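Local coordinates for segregation and condensation protein A (Thermococcus onnurineus, PDB 6IVH), which is the kleisin of an archaeal Smc-based condensin, here its N-terminal domain, and probably helps to organise and segregate chromosomes, at residues Ile9-Ile14 and Arg51-Ala56. Numbering follows the deposited sequence.
Sequences ITPVDI and RVSARA
I9 meets R51 and S53 through its backbone: I9 N donates to R51 O at 2.8 Å, and I9 O receives S53 N, making a single bridge opposite V52. S53 CB lies 3.4 Å from I9 O; S53 OG, set between the backbone N and the carbonyl carbon (chi1 68°), turns back to give I9 O a second bond of 2.9 Å. Both S53 donors approach I9 O from the same face of its carbonyl plane. S53 OG also accepts from A56 N at 3.3 Å, so a short hydroxyl, donor and acceptor at once, suits this N-cap. An alanine here would probably leave A56 N without its cap and I9 O with one donor fewer. P11, whose missing N-H costs nothing in the first turn of helix 11-20, lays CG 3.4 Å from A56 N, while the small A56 brings CB within 3.5 Å of I9 O. The branched I9 and V52 meet through I9 CB and V52 CG2, apolar carbon beside the bridge. R55 passes P11 to reach E119 in a salt bridge. T10 and D13 form a capping box. The arrangement is thus a single beta bridge just ahead of two N-capped helices, 11-20 and 54-72, in a kleisin N-terminal domain.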
# COMPACT_ATOMS: atom_id res chain seq x y z
N ILE A 9 -10.41 -5.93 -7.78
CA ILE A 9 -9.41 -6.04 -6.73
C ILE A 9 -9.24 -4.68 -6.07
O ILE A 9 -8.92 -3.69 -6.73
CB ILE A 9 -8.08 -6.56 -7.29
CG1 ILE A 9 -8.26 -7.91 -7.98
CG2 ILE A 9 -7.04 -6.66 -6.19
CD1 ILE A 9 -8.79 -8.99 -7.09
N THR A 10 -9.45 -4.63 -4.77
CA THR A 10 -9.36 -3.40 -4.01
C THR A 10 -8.00 -3.28 -3.33
O THR A 10 -7.28 -4.27 -3.20
CB THR A 10 -10.47 -3.36 -2.95
OG1 THR A 10 -10.29 -4.43 -2.03
CG2 THR A 10 -11.84 -3.48 -3.62
N PRO A 11 -7.62 -2.08 -2.91
CA PRO A 11 -6.34 -1.94 -2.18
C PRO A 11 -6.26 -2.82 -0.94
O PRO A 11 -5.17 -3.30 -0.60
CB PRO A 11 -6.31 -0.45 -1.81
CG PRO A 11 -7.18 0.22 -2.81
CD PRO A 11 -8.25 -0.77 -3.17
N VAL A 12 -7.38 -3.03 -0.25
CA VAL A 12 -7.36 -3.86 0.95
C VAL A 12 -7.07 -5.31 0.60
O VAL A 12 -6.35 -6.01 1.32
CB VAL A 12 -8.69 -3.71 1.71
CG1 VAL A 12 -8.66 -4.53 3.00
CG2 VAL A 12 -8.98 -2.24 2.00
N ASP A 13 -7.62 -5.79 -0.53
CA ASP A 13 -7.38 -7.16 -0.97
C ASP A 13 -5.89 -7.45 -1.08
O ASP A 13 -5.40 -8.48 -0.61
CB ASP A 13 -8.08 -7.41 -2.31
CG ASP A 13 -9.59 -7.40 -2.19
OD1 ASP A 13 -10.11 -7.85 -1.15
OD2 ASP A 13 -10.25 -6.95 -3.15
N ILE A 14 -5.14 -6.54 -1.71
CA ILE A 14 -3.72 -6.76 -1.91
C ILE A 14 -2.98 -6.71 -0.58
O ILE A 14 -2.08 -7.52 -0.31
CB ILE A 14 -3.15 -5.75 -2.92
CG1 ILE A 14 -3.87 -5.90 -4.27
CG2 ILE A 14 -1.65 -5.93 -3.08
CD1 ILE A 14 -3.45 -4.89 -5.31
N ARG A 51 -9.66 -7.90 -13.05
CA ARG A 51 -10.20 -6.59 -12.76
C ARG A 51 -9.58 -6.04 -11.48
O ARG A 51 -9.74 -6.63 -10.40
CB ARG A 51 -11.73 -6.66 -12.61
CG ARG A 51 -12.51 -7.15 -13.83
CD ARG A 51 -13.93 -6.64 -13.78
NE ARG A 51 -14.82 -7.36 -14.69
CZ ARG A 51 -16.14 -7.42 -14.53
NH1 ARG A 51 -16.71 -6.79 -13.52
NH2 ARG A 51 -16.88 -8.11 -15.39
N VAL A 52 -8.87 -4.93 -11.60
CA VAL A 52 -8.26 -4.24 -10.47
C VAL A 52 -8.84 -2.83 -10.42
O VAL A 52 -8.85 -2.13 -11.44
CB VAL A 52 -6.73 -4.21 -10.58
CG1 VAL A 52 -6.13 -3.21 -9.60
CG2 VAL A 52 -6.16 -5.60 -10.33
N SER A 53 -9.35 -2.43 -9.26
CA SER A 53 -10.05 -1.16 -9.14
C SER A 53 -9.10 0.02 -9.34
O SER A 53 -7.87 -0.11 -9.27
CB SER A 53 -10.72 -1.05 -7.77
OG SER A 53 -9.76 -0.93 -6.73
N ALA A 54 -9.69 1.19 -9.59
CA ALA A 54 -8.90 2.41 -9.72
C ALA A 54 -8.23 2.78 -8.41
O ALA A 54 -7.10 3.29 -8.42
CB ALA A 54 -9.78 3.56 -10.21
N ARG A 55 -8.89 2.52 -7.28
CA ARG A 55 -8.29 2.84 -5.99
C ARG A 55 -7.03 2.02 -5.76
O ARG A 55 -6.04 2.53 -5.21
CB ARG A 55 -9.30 2.60 -4.86
CG ARG A 55 -10.63 3.31 -5.08
CD ARG A 55 -11.63 3.03 -3.97
NE ARG A 55 -11.42 3.89 -2.80
CZ ARG A 55 -10.95 3.47 -1.63
NH1 ARG A 55 -10.64 2.19 -1.46
NH2 ARG A 55 -10.80 4.32 -0.63
N ALA A 56 -7.03 0.75 -6.18
CA ALA A 56 -5.83 -0.06 -6.08
C ALA A 56 -4.71 0.47 -6.97
O ALA A 56 -3.53 0.33 -6.63
CB ALA A 56 -6.14 -1.52 -6.42